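Long-range contacts in CDP-glucose-4,6-dehydratase (Yersinia pseudotuberculosis, PDB 1RKX), which catalyses the NAD-dependent dehydration of CDP-D-glucose to CDP-4-dehydro-6-deoxy-D-glucose: residues T35-S40 / I76-P81; L243-K248 / M312-H317; I229-H234 / A300-L305. All coordinates share one frame; numbering follows the deposited sequence.

How the contacts relate
From the N terminus, contact 1 comes first: it closes a 35-residue excursion from strand 35-40 through strand 60-63 to helix 69-79, within the nucleotide-binding half of the Rossmann fold. Contacts 2 and 3 both open after contact 1 has closed. Segment 229-234 opens contact 3, helix 236-251 opens contact 2 directly after it, 300-305 closes contact 3 and 312-317 closes contact 2, so their segments alternate and the two contacts cross. Their nearest atoms are about 5 Å apart without touching. Together they tie the strand-helix unit 229-251 to the chain around helix 308-314. Contacts 1 and 3 lie on opposite sides of the chain's centre, about 34 Å apart between centres.

Contact 1: residues T35-S40 / I76-P81; sequences TVKGYS and IREFQP. With NAD (nicotinamide-adenine-dinucleotide), chain G.
K37 sets CB over one face of the F79 ring and runs on past CG and CB of F79 to bring its ammonium group to E78. The line from K37 CB to the centroid of the F79 ring measures 3.6 Å and lies 6° from the ring normal, which defines a CH-pi contact over the centre of the face. Farther along, K37 CD meets F79 CB at 3.5 Å as the two side chains slide past each other in opposite directions. CG of K37 is anti to the backbone N (chi1 180°) and the chain stays extended beyond it. NZ of K37 thereby clears the ring and forms a salt bridge with E78 OE1 at 2.7 Å, meeting that oxygen nearly along the C-O axis. E78 is bent at chi2 (-73°), which sets the position of its carboxylate carbon. At the edge of the phenyl ring, in its plane, T35 O stands 3.3 Å from F79 CZ.

Around these groups, R11 makes a cation-pi contact with the F79 ring and donates through NE to F79 O, while Q60 of strand 60-63 touches K37, E78 and F79. Helix 69-79 ends here: Q80 takes positive phi, and its NE2 donates to R77 O at 2.6 Å in the carbonyl plane, on a lone pair. This helix links parallel strands 60-63 and 83-86 of the Rossmann sheet, a beta-alpha-beta crossover, and packs on strand 35-40 through E78 and F79. The strand's other end reaches the cofactor, with S40 CB 3.6 Å from O2B of NAD and S40 OG bonded to H17.

K37 is buried, and its NZ also donates to S75 O. With E78 and, more distantly, E62 (a weak pair) nearby, this setting probably favours the charged form.

Contact 2: residues L243-K248 / M312-H317; sequences LLLAQK and MQLGWH
L244, L245 and K248, along one side of helix 236-251, pack against the chain where helix 308-314 gives way to the loop carrying G315 and W316. L314 is the centre of the contact. Its CB lies 3.8 Å from L244 CD2, and the two leucines pass each other in opposite directions. The CD2 methyl of L244 also comes to 3.9 Å from W316 CB, near the plane of the indole and at its edge. Farther out on the L314 side chain, L314 CD2 meets L245 CD1 at 4.1 Å.

G315 has positive phi (73°) and is the first residue to leave helical geometry; the carbonyl just before it, L314 O, accepts from K248 NZ at 3.2 Å, with the donor tilted 27° from the carbonyl plane. The K248 chain crosses L314 obliquely and bends at chi4 (60°), which places NZ by L314 O. On the way, K248 CD and L314 CD2 are modelled at 3.2 Å, tighter than usual van der Waals contact.

W260 of strand 259-261, an outermost strand of the Rossmann sheet, touches both L245 and L314, placing the junction at that border of the sheet. W316 NE1 is bonded to S240 OG in the same helix as K248, and its ring meets F262 edge-to-face. M312 packs on Y302 of a neighbouring subunit.

Contact 3: residues I229-H234 / A300-L305; sequences IRPWQH and AHYLKL
The Y302 ring receives I229 over one face: CG2 of I229 is 3.7 Å from the centroid of the Y302 ring, and that line is 17° off the ring normal, a CH-pi contact displaced toward the rim. P231 CD approaches the same ring obliquely, 4.1 Å from Y302 CD1. A second flat group, the W232 indole, has R230 CB 3.4 Å above its plane, again offset toward the rim. The R230 guanidinium is turned only 19° from the plane of the Y302 ring, but the two groups slide past each other, and the approach is NH1 of R230 to CB of Y302 at 4.2 Å.

Chi1 of Y302 puts CG between the backbone N and the carbonyl carbon, the crowded position, with CG close to I229 O. Y302 CB comes to 3.4 Å from I229 O. The hydrogen bond on that oxygen comes from its own segment: R230 NH1 donates to I229 O at 2.6 Å with an N-H...O angle of 151°. The donor sits above the carbonyl plane, whereas I229 O lies close to the guanidinium plane. E299 supplies a salt bridge to the same NH1. P231 is the centre of an inverse gamma turn, closed by W232 N to R230 O at 2.7 Å, and P231 CD lies 3.6 Å from L303 O.

D266 takes two polar side-chain ends of 300-305: OD2 bonds to Y302 OH, and OD1 forms a salt bridge with K304 NZ. The latter also bonds to S308 OG of a neighbouring subunit, whose M312 packs on Y302. Strand 229-234, interrupted at the P231 turn, lies between strands 196-197 and 270-271 in a small mixed sheet. At its end H234 ND1 caps L236 N as the chain enters helix 236-251, while helix 322-338 meets W232 and H234.

Contact 1: residues T35-S40 / I76-P81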
loop_
_atom_site.group_PDB
_atom_site.type_symbol
_atom_site.label_atom_id
_atom_site.label_comp_id
_atom_site.label_asym_id
_atom_site.label_seq_id
_atom_site.Cartn_x
_atom_site.Cartn_y
_atom_site.Cartn_z
ATOM N N THR C 35 14.210 14.064 -38.902
ATOM C CA THR C 35 15.553 13.662 -39.309
ATOM C C THR C 35 15.902 12.579 -38.296
ATOM O O THR C 35 16.197 12.870 -37.140
ATOM C CB THR C 35 16.540 14.832 -39.193
ATOM O OG1 THR C 35 16.135 15.875 -40.089
ATOM C CG2 THR C 35 17.950 14.382 -39.544
ATOM N N VAL C 36 15.858 11.330 -38.736
ATOM C CA VAL C 36 16.089 10.209 -37.837
ATOM C C VAL C 36 17.399 9.449 -37.981
ATOM O O VAL C 36 17.879 9.210 -39.093
ATOM C CB VAL C 36 14.949 9.179 -37.972
ATOM C CG1 VAL C 36 14.992 8.197 -36.806
ATOM C CG2 VAL C 36 13.601 9.896 -38.041
ATOM N N LYS C 37 17.959 9.064 -36.836
ATOM C CA LYS C 37 19.181 8.265 -36.793
ATOM C C LYS C 37 18.893 7.079 -35.881
ATOM O O LYS C 37 18.330 7.245 -34.801
ATOM C CB LYS C 37 20.367 9.056 -36.232
ATOM C CG LYS C 37 21.655 8.220 -36.183
ATOM C CD LYS C 37 22.872 9.028 -35.735
ATOM C CE LYS C 37 24.138 8.171 -35.767
ATOM N NZ LYS C 37 25.344 8.901 -35.275
ATOM N N GLY C 38 19.272 5.887 -36.322
ATOM C CA GLY C 38 19.043 4.694 -35.528
ATOM C C GLY C 38 20.343 4.027 -35.107
ATOM O O GLY C 38 21.359 4.138 -35.793
ATOM N N TYR C 39 20.303 3.334 -33.970
ATOM C CA TYR C 39 21.473 2.633 -33.434
ATOM C C TYR C 39 20.969 1.298 -32.893
ATOM O O TYR C 39 20.234 1.271 -31.902
ATOM C CB TYR C 39 22.090 3.458 -32.303
ATOM C CG TYR C 39 23.381 2.906 -31.732
ATOM C CD1 TYR C 39 24.620 3.353 -32.193
ATOM C CD2 TYR C 39 23.363 1.954 -30.711
ATOM C CE1 TYR C 39 25.814 2.871 -31.648
ATOM C CE2 TYR C 39 24.555 1.460 -30.160
ATOM C CZ TYR C 39 25.774 1.928 -30.634
ATOM O OH TYR C 39 26.952 1.466 -30.093
ATOM N N SER C 40 21.349 0.206 -33.551
ATOM C CA SER C 40 20.923 -1.138 -33.149
ATOM C C SER C 40 21.912 -2.179 -33.644
ATOM O O SER C 40 22.851 -1.871 -34.378
ATOM C CB SER C 40 19.571 -1.503 -33.787
ATOM O OG SER C 40 18.597 -0.483 -33.662
ATOM N N ILE C 76 25.738 9.358 -30.566
ATOM C CA ILE C 76 24.800 10.377 -30.126
ATOM C C ILE C 76 25.389 11.784 -30.264
ATOM O O ILE C 76 24.725 12.696 -30.764
ATOM C CB ILE C 76 24.375 10.131 -28.658
ATOM C CG1 ILE C 76 23.583 8.818 -28.573
ATOM C CG2 ILE C 76 23.545 11.306 -28.148
ATOM C CD1 ILE C 76 23.242 8.369 -27.158
ATOM N N ARG C 77 26.631 11.958 -29.822
ATOM C CA ARG C 77 27.299 13.258 -29.905
ATOM C C ARG C 77 27.409 13.735 -31.348
ATOM O O ARG C 77 27.256 14.919 -31.635
ATOM C CB ARG C 77 28.704 13.177 -29.309
ATOM C CG ARG C 77 29.529 14.442 -29.511
ATOM C CD ARG C 77 30.957 14.214 -29.068
ATOM N NE ARG C 77 31.033 13.942 -27.639
ATOM C CZ ARG C 77 32.011 13.256 -27.060
ATOM N NH1 ARG C 77 33.001 12.762 -27.790
ATOM N NH2 ARG C 77 32.000 13.066 -25.749
ATOM N N GLU C 78 27.698 12.802 -32.245
ATOM C CA GLU C 78 27.820 13.104 -33.665
ATOM C C GLU C 78 26.495 13.617 -34.225
ATOM O O GLU C 78 26.469 14.536 -35.042
ATOM C CB GLU C 78 28.250 11.838 -34.419
ATOM C CG GLU C 78 28.389 11.973 -35.936
ATOM C CD GLU C 78 27.055 12.061 -36.663
ATOM O OE1 GLU C 78 26.180 11.199 -36.431
ATOM O OE2 GLU C 78 26.886 12.991 -37.479
ATOM N N PHE C 79 25.397 13.031 -33.762
ATOM C CA PHE C 79 24.067 13.388 -34.237
ATOM C C PHE C 79 23.394 14.601 -33.583
ATOM O O PHE C 79 22.618 15.298 -34.239
ATOM C CB PHE C 79 23.151 12.165 -34.114
ATOM C CG PHE C 79 21.793 12.356 -34.729
ATOM C CD1 PHE C 79 21.662 12.587 -36.093
ATOM C CD2 PHE C 79 20.645 12.303 -33.944
ATOM C CE1 PHE C 79 20.404 12.762 -36.671
ATOM C CE2 PHE C 79 19.380 12.477 -34.512
ATOM C CZ PHE C 79 19.261 12.706 -35.879
ATOM N N GLN C 80 23.676 14.851 -32.307
ATOM C CA GLN C 80 23.073 15.980 -31.591
ATOM C C GLN C 80 21.541 15.923 -31.639
ATOM O O GLN C 80 20.885 16.858 -32.101
ATOM C CB GLN C 80 23.546 17.306 -32.195
ATOM C CG GLN C 80 25.054 17.526 -32.136
ATOM C CD GLN C 80 25.551 17.814 -30.736
ATOM O OE1 GLN C 80 25.129 18.781 -30.104
ATOM N NE2 GLN C 80 26.459 16.975 -30.243
ATOM N N PRO C 81 20.946 14.825 -31.154
ATOM C CA PRO C 81 19.484 14.706 -31.172
ATOM C C PRO C 81 18.791 15.614 -30.159
ATOM O O PRO C 81 19.373 15.978 -29.140
ATOM C CB PRO C 81 19.265 13.231 -30.847
ATOM C CG PRO C 81 20.354 12.980 -29.843
ATOM C CD PRO C 81 21.558 13.648 -30.512
HETATM P PA NAD G . 12.740 -6.629 -31.398
HETATM O O1A NAD G . 13.565 -7.795 -31.014
HETATM O O2A NAD G . 12.050 -6.692 -32.714
HETATM O O5B NAD G . 13.617 -5.282 -31.369
HETATM C C5B NAD G . 14.706 -5.176 -30.420
HETATM C C4B NAD G . 15.748 -4.162 -30.895
HETATM O O4B NAD G . 16.741 -4.222 -29.846
HETATM C C3B NAD G . 16.458 -4.592 -32.170
HETATM O O3B NAD G . 16.454 -3.457 -33.059
HETATM C C2B NAD G . 17.832 -4.994 -31.667
HETATM O O2B NAD G . 18.875 -4.872 -32.674
HETATM C C1B NAD G . 17.992 -4.095 -30.468
HETATM N N9A NAD G . 19.021 -4.562 -29.553
HETATM C C8A NAD G . 18.982 -5.656 -28.729
HETATM N N7A NAD G . 20.095 -5.825 -28.018
HETATM C C5A NAD G . 20.901 -4.775 -28.410
HETATM C C6A NAD G . 22.207 -4.401 -28.024
HETATM N N6A NAD G . 22.970 -5.024 -27.150
HETATM N N1A NAD G . 22.744 -3.284 -28.609
HETATM C C2A NAD G . 21.976 -2.612 -29.527
HETATM N N3A NAD G . 20.759 -2.864 -29.961
HETATM C C4A NAD G . 20.261 -3.978 -29.357
HETATM O O3 NAD G . 11.711 -6.365 -30.256
HETATM P PN NAD G . 10.520 -5.251 -30.118
HETATM O O1N NAD G . 9.288 -6.042 -30.061
HETATM O O2N NAD G . 10.589 -4.347 -31.295
HETATM O O5D NAD G . 10.818 -4.594 -28.709
HETATM C C5D NAD G . 11.128 -3.196 -28.695
HETATM C C4D NAD G . 11.300 -2.719 -27.266
HETATM O O4D NAD G . 9.973 -2.864 -26.660
HETATM C C3D NAD G . 12.231 -3.497 -26.335
HETATM O O3D NAD G . 12.756 -2.579 -25.355
HETATM C C2D NAD G . 11.280 -4.500 -25.696
HETATM O O2D NAD G . 11.826 -4.997 -24.462
HETATM C C1D NAD G . 10.059 -3.643 -25.489
HETATM N N1N NAD G . 8.851 -4.439 -25.305
HETATM C C2N NAD G . 8.195 -5.082 -26.370
HETATM C C3N NAD G . 6.910 -5.816 -26.155
HETATM C C7N NAD G . 6.258 -6.414 -27.334
HETATM O O7N NAD G . 5.181 -6.999 -27.138
HETATM N N7N NAD G . 6.770 -6.351 -28.581
HETATM C C4N NAD G . 6.401 -5.988 -24.741
HETATM C C5N NAD G . 7.232 -5.266 -23.729
HETATM C C6N NAD G . 8.321 -4.572 -23.985
#

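Contact 2: residues L243-K248 / M312-H317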
loop_
_atom_site.group_PDB
_atom_site.type_symbol
_atom_site.label_atom_id
_atom_site.label_comp_id
_atom_site.label_asym_id
_atom_site.label_seq_id
_atom_site.Cartn_x
_atom_site.Cartn_y
_atom_site.Cartn_z
ATOM N N LEU C 243 4.809 8.960 -29.125
ATOM C CA LEU C 243 4.973 10.189 -29.905
ATOM C C LEU C 243 4.298 11.363 -29.210
ATOM O O LEU C 243 4.873 12.446 -29.108
ATOM C CB LEU C 243 4.396 10.007 -31.314
ATOM C CG LEU C 243 5.122 9.021 -32.239
ATOM C CD1 LEU C 243 4.253 8.709 -33.451
ATOM C CD2 LEU C 243 6.464 9.603 -32.669
ATOM N N LEU C 244 3.078 11.143 -28.726
ATOM C CA LEU C 244 2.334 12.182 -28.025
ATOM C C LEU C 244 3.108 12.635 -26.794
ATOM O O LEU C 244 3.219 13.831 -26.518
ATOM C CB LEU C 244 0.961 11.647 -27.606
ATOM C CG LEU C 244 0.057 12.601 -26.829
ATOM C CD1 LEU C 244 -0.261 13.825 -27.690
ATOM C CD2 LEU C 244 -1.225 11.872 -26.438
ATOM N N LEU C 245 3.641 11.673 -26.048
ATOM C CA LEU C 245 4.415 11.982 -24.853
ATOM C C LEU C 245 5.679 12.764 -25.205
ATOM O O LEU C 245 6.026 13.725 -24.522
ATOM C CB LEU C 245 4.807 10.692 -24.124
ATOM C CG LEU C 245 5.729 10.849 -22.909
ATOM C CD1 LEU C 245 5.060 11.704 -21.848
ATOM C CD2 LEU C 245 6.072 9.468 -22.352
ATOM N N ALA C 246 6.366 12.343 -26.265
ATOM C CA ALA C 246 7.591 13.013 -26.688
ATOM C C ALA C 246 7.321 14.485 -26.973
ATOM O O ALA C 246 8.091 15.361 -26.574
ATOM C CB ALA C 246 8.153 12.342 -27.932
ATOM N N GLN C 247 6.226 14.750 -27.674
ATOM C CA GLN C 247 5.882 16.120 -28.016
ATOM C C GLN C 247 5.670 16.943 -26.753
ATOM O O GLN C 247 6.163 18.063 -26.644
ATOM C CB GLN C 247 4.619 16.156 -28.882
ATOM C CG GLN C 247 4.504 17.431 -29.693
ATOM C CD GLN C 247 3.203 17.529 -30.454
ATOM O OE1 GLN C 247 2.685 16.527 -30.958
ATOM N NE2 GLN C 247 2.671 18.743 -30.559
ATOM N N LYS C 248 4.948 16.379 -25.789
ATOM C CA LYS C 248 4.685 17.084 -24.544
ATOM C C LYS C 248 5.947 17.304 -23.721
ATOM O O LYS C 248 6.121 18.365 -23.132
ATOM C CB LYS C 248 3.629 16.345 -23.720
ATOM C CG LYS C 248 2.220 16.536 -24.255
ATOM C CD LYS C 248 1.180 16.015 -23.286
ATOM C CE LYS C 248 -0.222 16.431 -23.706
ATOM N NZ LYS C 248 -0.588 15.913 -25.051
ATOM N N MET C 312 -5.969 10.708 -19.069
ATOM C CA MET C 312 -6.241 11.971 -18.390
ATOM C C MET C 312 -5.213 13.081 -18.597
ATOM O O MET C 312 -5.575 14.220 -18.882
ATOM C CB MET C 312 -6.387 11.726 -16.885
ATOM C CG MET C 312 -7.484 10.751 -16.496
ATOM S SD MET C 312 -9.138 11.423 -16.722
ATOM C CE MET C 312 -9.618 10.648 -18.270
ATOM N N GLN C 313 -3.935 12.754 -18.445
ATOM C CA GLN C 313 -2.885 13.759 -18.577
ATOM C C GLN C 313 -2.333 13.995 -19.978
ATOM O O GLN C 313 -1.809 15.069 -20.259
ATOM C CB GLN C 313 -1.737 13.427 -17.621
ATOM C CG GLN C 313 -2.090 13.644 -16.160
ATOM C CD GLN C 313 -0.982 13.216 -15.225
ATOM O OE1 GLN C 313 0.180 13.570 -15.420
ATOM N NE2 GLN C 313 -1.337 12.456 -14.196
ATOM N N LEU C 314 -2.446 13.006 -20.856
ATOM C CA LEU C 314 -1.939 13.157 -22.216
ATOM C C LEU C 314 -3.060 13.269 -23.235
ATOM O O LEU C 314 -2.834 13.682 -24.372
ATOM C CB LEU C 314 -1.056 11.967 -22.603
ATOM C CG LEU C 314 0.303 11.773 -21.930
ATOM C CD1 LEU C 314 0.907 10.468 -22.422
ATOM C CD2 LEU C 314 1.217 12.938 -22.255
ATOM N N GLY C 315 -4.270 12.903 -22.832
ATOM C CA GLY C 315 -5.381 12.946 -23.761
ATOM C C GLY C 315 -5.225 11.803 -24.743
ATOM O O GLY C 315 -5.767 11.836 -25.847
ATOM N N TRP C 316 -4.465 10.787 -24.340
ATOM C CA TRP C 316 -4.233 9.618 -25.186
ATOM C C TRP C 316 -5.417 8.668 -25.163
ATOM O O TRP C 316 -6.149 8.607 -24.176
ATOM C CB TRP C 316 -3.005 8.837 -24.718
ATOM C CG TRP C 316 -2.718 7.654 -25.596
ATOM C CD1 TRP C 316 -2.142 7.677 -26.835
ATOM C CD2 TRP C 316 -3.031 6.280 -25.324
ATOM N NE1 TRP C 316 -2.075 6.408 -27.352
ATOM C CE2 TRP C 316 -2.615 5.529 -26.447
ATOM C CE3 TRP C 316 -3.625 5.612 -24.242
ATOM C CZ2 TRP C 316 -2.773 4.136 -26.523
ATOM C CZ3 TRP C 316 -3.782 4.222 -24.314
ATOM C CH2 TRP C 316 -3.357 3.502 -25.451
ATOM N N HIS C 317 -5.580 7.910 -26.244
ATOM C CA HIS C 317 -6.659 6.937 -26.352
ATOM C C HIS C 317 -6.416 5.982 -27.522
ATOM O O HIS C 317 -6.018 6.409 -28.609
ATOM C CB HIS C 317 -7.992 7.657 -26.560
ATOM C CG HIS C 317 -8.048 8.464 -27.820
ATOM N ND1 HIS C 317 -7.203 9.525 -28.061
ATOM C CD2 HIS C 317 -8.830 8.348 -28.920
ATOM C CE1 HIS C 317 -7.461 10.029 -29.256
ATOM N NE2 HIS C 317 -8.443 9.333 -29.798
#

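Contact 3: residues I229-H234 / A300-L305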
loop_
_atom_site.group_PDB
_atom_site.type_symbol
_atom_site.label_atom_id
_atom_site.label_comp_id
_atom_site.label_asym_id
_atom_site.label_seq_id
_atom_site.Cartn_x
_atom_site.Cartn_y
_atom_site.Cartn_z
ATOM N N ILE C 229 -5.789 -15.190 -22.374
ATOM C CA ILE C 229 -6.144 -13.805 -22.659
ATOM C C ILE C 229 -4.959 -12.883 -22.408
ATOM O O ILE C 229 -4.236 -13.029 -21.420
ATOM C CB ILE C 229 -7.318 -13.335 -21.776
ATOM C CG1 ILE C 229 -8.578 -14.124 -22.122
ATOM C CG2 ILE C 229 -7.555 -11.842 -21.968
ATOM C CD1 ILE C 229 -9.756 -13.811 -21.223
ATOM N N ARG C 230 -4.766 -11.934 -23.315
ATOM C CA ARG C 230 -3.683 -10.969 -23.206
ATOM C C ARG C 230 -4.214 -9.660 -23.788
ATOM O O ARG C 230 -4.977 -9.672 -24.757
ATOM C CB ARG C 230 -2.472 -11.439 -24.018
ATOM C CG ARG C 230 -1.893 -12.791 -23.597
ATOM C CD ARG C 230 -0.993 -12.661 -22.379
ATOM N NE ARG C 230 -0.394 -13.941 -21.993
ATOM C CZ ARG C 230 -1.031 -14.908 -21.336
ATOM N NH1 ARG C 230 -2.301 -14.755 -20.976
ATOM N NH2 ARG C 230 -0.394 -16.033 -21.038
ATOM N N PRO C 231 -3.851 -8.518 -23.184
ATOM C CA PRO C 231 -4.338 -7.245 -23.719
ATOM C C PRO C 231 -3.612 -6.874 -25.013
ATOM O O PRO C 231 -2.784 -5.966 -25.039
ATOM C CB PRO C 231 -4.069 -6.267 -22.578
ATOM C CG PRO C 231 -2.873 -6.846 -21.904
ATOM C CD PRO C 231 -3.162 -8.326 -21.897
ATOM N N TRP C 232 -3.933 -7.592 -26.085
ATOM C CA TRP C 232 -3.316 -7.350 -27.383
ATOM C C TRP C 232 -3.624 -5.953 -27.918
ATOM O O TRP C 232 -4.715 -5.422 -27.717
ATOM C CB TRP C 232 -3.794 -8.388 -28.404
ATOM C CG TRP C 232 -3.534 -9.804 -27.999
ATOM C CD1 TRP C 232 -4.460 -10.734 -27.619
ATOM C CD2 TRP C 232 -2.260 -10.449 -27.920
ATOM N NE1 TRP C 232 -3.839 -11.921 -27.311
ATOM C CE2 TRP C 232 -2.488 -11.773 -27.487
ATOM C CE3 TRP C 232 -0.944 -10.035 -28.174
ATOM C CZ2 TRP C 232 -1.447 -12.691 -27.300
ATOM C CZ3 TRP C 232 0.094 -10.948 -27.990
ATOM C CH2 TRP C 232 -0.167 -12.263 -27.556
ATOM N N GLN C 233 -2.653 -5.365 -28.603
ATOM C CA GLN C 233 -2.825 -4.042 -29.193
ATOM C C GLN C 233 -1.934 -3.905 -30.419
ATOM O O GLN C 233 -0.814 -4.424 -30.452
ATOM C CB GLN C 233 -2.481 -2.947 -28.183
ATOM C CG GLN C 233 -1.080 -3.056 -27.596
ATOM C CD GLN C 233 -0.801 -2.004 -26.541
ATOM O OE1 GLN C 233 0.139 -2.135 -25.749
ATOM N NE2 GLN C 233 -1.610 -0.946 -26.530
ATOM N N HIS C 234 -2.436 -3.213 -31.434
ATOM C CA HIS C 234 -1.659 -3.011 -32.645
ATOM C C HIS C 234 -0.454 -2.166 -32.255
ATOM O O HIS C 234 -0.558 -1.262 -31.418
ATOM C CB HIS C 234 -2.504 -2.302 -33.705
ATOM C CG HIS C 234 -1.866 -2.260 -35.058
ATOM N ND1 HIS C 234 -0.856 -1.378 -35.380
ATOM C CD2 HIS C 234 -2.083 -3.003 -36.168
ATOM C CE1 HIS C 234 -0.481 -1.578 -36.631
ATOM N NE2 HIS C 234 -1.209 -2.560 -37.132
ATOM N N ALA C 300 -6.150 -17.815 -13.793
ATOM C CA ALA C 300 -7.147 -17.034 -13.070
ATOM C C ALA C 300 -7.058 -15.555 -13.436
ATOM O O ALA C 300 -8.040 -14.815 -13.339
ATOM C CB ALA C 300 -6.957 -17.210 -11.566
ATOM N N HIS C 301 -5.878 -15.127 -13.865
ATOM C CA HIS C 301 -5.673 -13.730 -14.221
ATOM C C HIS C 301 -4.549 -13.562 -15.231
ATOM O O HIS C 301 -3.766 -14.480 -15.476
ATOM C CB HIS C 301 -5.322 -12.930 -12.971
ATOM C CG HIS C 301 -4.121 -13.458 -12.252
ATOM N ND1 HIS C 301 -4.181 -14.541 -11.400
ATOM C CD2 HIS C 301 -2.817 -13.102 -12.315
ATOM C CE1 HIS C 301 -2.966 -14.829 -10.971
ATOM N NE2 HIS C 301 -2.119 -13.972 -11.513
ATOM N N TYR C 302 -4.477 -12.367 -15.806
ATOM C CA TYR C 302 -3.442 -12.029 -16.773
ATOM C C TYR C 302 -2.967 -10.608 -16.481
ATOM O O TYR C 302 -3.737 -9.767 -16.020
ATOM C CB TYR C 302 -3.990 -12.132 -18.201
ATOM C CG TYR C 302 -5.266 -11.358 -18.435
ATOM C CD1 TYR C 302 -5.234 -10.021 -18.832
ATOM C CD2 TYR C 302 -6.511 -11.963 -18.250
ATOM C CE1 TYR C 302 -6.415 -9.305 -19.045
ATOM C CE2 TYR C 302 -7.695 -11.256 -18.456
ATOM C CZ TYR C 302 -7.638 -9.930 -18.855
ATOM O OH TYR C 302 -8.803 -9.233 -19.067
ATOM N N LEU C 303 -1.691 -10.364 -16.738
ATOM C CA LEU C 303 -1.056 -9.065 -16.512
ATOM C C LEU C 303 -1.658 -7.983 -17.400
ATOM O O LEU C 303 -1.727 -8.141 -18.616
ATOM C CB LEU C 303 0.448 -9.186 -16.797
ATOM C CG LEU C 303 1.441 -8.077 -16.422
ATOM C CD1 LEU C 303 1.058 -6.760 -17.079
ATOM C CD2 LEU C 303 1.486 -7.933 -14.916
ATOM N N LYS C 304 -2.097 -6.888 -16.789
ATOM C CA LYS C 304 -2.659 -5.773 -17.545
ATOM C C LYS C 304 -2.304 -4.460 -16.863
ATOM O O LYS C 304 -1.874 -4.444 -15.709
ATOM C CB LYS C 304 -4.180 -5.907 -17.695
ATOM C CG LYS C 304 -4.967 -5.754 -16.423
ATOM C CD LYS C 304 -6.460 -5.863 -16.706
ATOM C CE LYS C 304 -7.267 -5.679 -15.434
ATOM N NZ LYS C 304 -8.725 -5.722 -15.690
ATOM N N LEU C 305 -2.490 -3.358 -17.580
ATOM C CA LEU C 305 -2.145 -2.048 -17.059
ATOM C C LEU C 305 -3.331 -1.101 -16.987
ATOM O O LEU C 305 -4.255 -1.177 -17.794
ATOM C CB LEU C 305 -1.069 -1.409 -17.946
ATOM C CG LEU C 305 0.212 -2.199 -18.236
ATOM C CD1 LEU C 305 1.131 -1.364 -19.132
ATOM C CD2 LEU C 305 0.907 -2.544 -16.936
#